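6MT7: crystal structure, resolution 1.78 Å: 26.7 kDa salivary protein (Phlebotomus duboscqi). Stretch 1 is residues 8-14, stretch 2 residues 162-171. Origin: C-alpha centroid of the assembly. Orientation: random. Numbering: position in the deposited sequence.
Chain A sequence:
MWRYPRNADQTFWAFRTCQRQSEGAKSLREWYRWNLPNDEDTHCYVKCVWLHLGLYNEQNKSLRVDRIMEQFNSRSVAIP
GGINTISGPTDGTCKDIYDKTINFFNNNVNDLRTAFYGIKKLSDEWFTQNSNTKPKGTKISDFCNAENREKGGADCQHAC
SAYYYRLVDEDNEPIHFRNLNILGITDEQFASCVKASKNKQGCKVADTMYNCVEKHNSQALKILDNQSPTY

Stretch 1, residues 8-14: ADQTFWA
Stretch 2 162-171: AYYYRLVDED

An arginine can join two distant pieces of chain by using its charge at one edge and its flat face at the same time, and the 26.7 kDa salivary protein of Phlebotomus duboscqi offers a compact example. Residues 8-14 form one helix, which continues later in the chain. Residues 162-164 belong to another that began earlier and gives way to loop or turn before the stretch ends. The partners lie at least 151 positions apart in sequence, and no backbone hydrogen bond joins them: the nearest CA atoms, of W13 and Y164, lie 9.0 Å apart, leaving side chains to fill the gap and bury 320 Å² in all.

The backbone sets the arginine in place. R166 is the first residue to leave helical phi/psi, with phi/psi of 57/41° in a Schellman motif; R166 N bonds to Y163 O at 2.8 Å and L167 N to A162 O at 2.9 Å. The CA-to-CB bond of R166 points toward the first helix, and those of D9 and W13 point back toward the second stretch; these two lie one helical turn apart, W13 N bonding to D9 O at 2.9 Å.

The ionic contact is a salt bridge. R166, with chi1 -90°, chi2 71°, chi3 179° and chi4 -174°, brings NH2 within 2.8 Å of D9 OD2, an angle of 152° at the hydrogen marking a good hydrogen bond. D9 is t at chi1, with chi2 69°, and its carboxylate meets the guanidinium at the edge, near its plane. R166 NH1 donates to Y164 O at 3.1 Å, tying the side chain to its own stretch.

The edge thus engaged, a face is free for stacking. W13 (chi1 176°, chi2 81°) lies flat against the guanidinium, planes 3° apart and centres 4.0 Å apart. R166 CZ sits 4.0 Å from the centroid of the W13 five-membered ring, a cation-pi contact, while R166 CG makes a CH-pi contact 3.4 Å from that of the six-membered ring. Cation and aliphatic chain therefore share one indole, and W13 CZ2 approaches R166 CB to 3.3 Å.

A polar cluster forms beside the stacked pair. Q10 (chi1 -69°, chi2 166°, chi3 -29°) places NE2 2.7 Å from OE2 of E170, whose chi angles are -56°, 81° and 26°. Y163 (chi1 171°, chi2 80°) brings its OH to 3.4 Å from Q10 NE2.

Water completes the join: one molecule donates to D9 OD2 at 2.8 Å and lies 2.6 Å from Y163 OH; another donates to Y164 O at 2.9 Å and weakly accepts from W13 NE1 at 3.4 Å.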

# COMPACT_ATOMS: atom_id res chain seq x y z
N ALA A 8 10.68 -0.67 -1.16
CA ALA A 8 10.59 -0.56 0.30
C ALA A 8 9.63 0.54 0.75
O ALA A 8 9.11 0.49 1.87
CB ALA A 8 11.98 -0.31 0.89
N ASP A 9 9.44 1.57 -0.07
CA ASP A 9 8.43 2.57 0.24
C ASP A 9 7.03 2.01 0.04
O ASP A 9 6.11 2.29 0.83
CB ASP A 9 8.64 3.81 -0.64
CG ASP A 9 7.54 4.85 -0.46
OD1 ASP A 9 7.50 5.46 0.62
OD2 ASP A 9 6.74 5.06 -1.40
N GLN A 10 6.86 1.21 -1.00
CA GLN A 10 5.54 0.66 -1.31
C GLN A 10 5.13 -0.39 -0.29
O GLN A 10 3.94 -0.51 0.04
CB GLN A 10 5.55 0.07 -2.72
CG GLN A 10 5.65 1.15 -3.80
CD GLN A 10 5.98 0.58 -5.16
OE1 GLN A 10 6.64 -0.47 -5.28
NE2 GLN A 10 5.53 1.26 -6.21
N THR A 11 6.09 -1.18 0.21
CA THR A 11 5.74 -2.14 1.25
C THR A 11 5.49 -1.42 2.57
O THR A 11 4.52 -1.73 3.27
CB THR A 11 6.84 -3.20 1.42
OG1 THR A 11 8.06 -2.57 1.83
CG2 THR A 11 7.08 -3.96 0.10
N PHE A 12 6.33 -0.44 2.90
CA PHE A 12 6.12 0.34 4.12
C PHE A 12 4.74 0.99 4.12
O PHE A 12 4.01 0.94 5.13
CB PHE A 12 7.21 1.41 4.23
CG PHE A 12 7.27 2.11 5.55
CD1 PHE A 12 7.31 1.40 6.74
CD2 PHE A 12 7.30 3.50 5.60
CE1 PHE A 12 7.37 2.07 7.96
CE2 PHE A 12 7.37 4.17 6.81
CZ PHE A 12 7.41 3.46 7.99
N TRP A 13 4.35 1.60 2.99
CA TRP A 13 3.04 2.24 2.91
C TRP A 13 1.92 1.24 3.15
O TRP A 13 0.95 1.55 3.85
CB TRP A 13 2.85 2.93 1.55
CG TRP A 13 1.48 3.52 1.43
CD1 TRP A 13 1.04 4.71 1.94
CD2 TRP A 13 0.34 2.91 0.79
NE1 TRP A 13 -0.29 4.89 1.65
CE2 TRP A 13 -0.75 3.80 0.95
CE3 TRP A 13 0.14 1.71 0.11
CZ2 TRP A 13 -2.01 3.52 0.45
CZ3 TRP A 13 -1.11 1.44 -0.40
CH2 TRP A 13 -2.17 2.34 -0.22
N ALA A 14 2.04 0.03 2.61
CA ALA A 14 1.00 -0.98 2.80
C ALA A 14 0.87 -1.36 4.28
O ALA A 14 -0.25 -1.40 4.82
CB ALA A 14 1.29 -2.22 1.95
N ALA A 162 -0.44 13.30 -5.28
CA ALA A 162 -1.47 12.29 -5.52
C ALA A 162 -0.89 10.89 -5.50
O ALA A 162 -1.55 9.94 -5.06
CB ALA A 162 -2.17 12.56 -6.85
N TYR A 163 0.34 10.73 -5.99
CA TYR A 163 0.99 9.42 -5.93
C TYR A 163 1.25 9.01 -4.48
O TYR A 163 0.91 7.90 -4.07
CB TYR A 163 2.29 9.41 -6.74
CG TYR A 163 3.06 8.14 -6.49
CD1 TYR A 163 2.71 6.96 -7.12
CD2 TYR A 163 4.10 8.10 -5.55
CE1 TYR A 163 3.36 5.78 -6.85
CE2 TYR A 163 4.75 6.92 -5.26
CZ TYR A 163 4.39 5.76 -5.92
OH TYR A 163 5.04 4.58 -5.66
N TYR A 164 1.84 9.90 -3.67
CA TYR A 164 2.21 9.48 -2.33
C TYR A 164 1.00 9.35 -1.41
O TYR A 164 1.05 8.57 -0.44
CB TYR A 164 3.25 10.44 -1.75
CG TYR A 164 4.62 10.10 -2.29
CD1 TYR A 164 5.32 9.00 -1.81
CD2 TYR A 164 5.18 10.83 -3.32
CE1 TYR A 164 6.56 8.66 -2.31
CE2 TYR A 164 6.42 10.49 -3.84
CZ TYR A 164 7.10 9.41 -3.33
OH TYR A 164 8.34 9.08 -3.85
N TYR A 165 -0.08 10.07 -1.68
CA TYR A 165 -1.35 9.79 -1.00
C TYR A 165 -2.01 8.52 -1.50
O TYR A 165 -3.03 8.11 -0.94
CB TYR A 165 -2.33 10.94 -1.18
CG TYR A 165 -1.91 12.25 -0.57
CD1 TYR A 165 -1.20 12.30 0.63
CD2 TYR A 165 -2.24 13.45 -1.18
CE1 TYR A 165 -0.83 13.53 1.20
CE2 TYR A 165 -1.87 14.68 -0.64
CZ TYR A 165 -1.17 14.71 0.54
OH TYR A 165 -0.82 15.94 1.07
N ARG A 166 -1.46 7.89 -2.55
CA ARG A 166 -2.03 6.70 -3.17
C ARG A 166 -3.45 6.95 -3.65
O ARG A 166 -4.34 6.10 -3.53
CB ARG A 166 -1.95 5.47 -2.25
CG ARG A 166 -0.65 4.67 -2.43
CD ARG A 166 0.55 5.44 -1.88
NE ARG A 166 1.81 4.70 -2.01
CZ ARG A 166 2.97 5.11 -1.50
NH1 ARG A 166 3.05 6.25 -0.82
NH2 ARG A 166 4.06 4.37 -1.65
N LEU A 167 -3.67 8.13 -4.23
CA LEU A 167 -4.85 8.34 -5.05
C LEU A 167 -4.67 7.74 -6.44
O LEU A 167 -5.64 7.27 -7.04
CB LEU A 167 -5.17 9.83 -5.16
CG LEU A 167 -5.28 10.55 -3.81
CD1 LEU A 167 -5.57 12.04 -4.01
CD2 LEU A 167 -6.34 9.90 -2.95
N VAL A 168 -3.43 7.75 -6.95
CA VAL A 168 -3.06 7.17 -8.23
C VAL A 168 -1.77 6.38 -8.03
O VAL A 168 -1.02 6.60 -7.08
CB VAL A 168 -2.85 8.23 -9.34
CG1 VAL A 168 -4.15 8.99 -9.64
CG2 VAL A 168 -1.69 9.21 -8.99
N ASP A 169 -1.51 5.46 -8.96
CA ASP A 169 -0.27 4.69 -8.94
C ASP A 169 0.76 5.35 -9.85
O ASP A 169 0.59 6.49 -10.30
CB ASP A 169 -0.54 3.22 -9.30
CG ASP A 169 -1.10 3.04 -10.72
OD1 ASP A 169 -0.96 3.94 -11.57
OD2 ASP A 169 -1.69 1.97 -10.97
N GLU A 170 1.86 4.64 -10.15
CA GLU A 170 2.91 5.22 -10.98
C GLU A 170 2.44 5.51 -12.40
O GLU A 170 3.00 6.38 -13.08
CB GLU A 170 4.13 4.30 -11.04
CG GLU A 170 4.71 3.94 -9.70
CD GLU A 170 3.95 2.83 -9.02
OE1 GLU A 170 3.31 2.03 -9.73
OE2 GLU A 170 3.98 2.77 -7.77
N ASP A 171 1.42 4.78 -12.88
CA ASP A 171 0.86 5.02 -14.21
C ASP A 171 -0.15 6.15 -14.24
O ASP A 171 -0.77 6.37 -15.28
CB ASP A 171 0.19 3.75 -14.73
CG ASP A 171 1.18 2.75 -15.25
OD1 ASP A 171 2.27 3.16 -15.70
OD2 ASP A 171 0.86 1.54 -15.21
O HOH W 1 7.09 4.42 -4.06
O HOH W 2 -0.55 8.28 2.00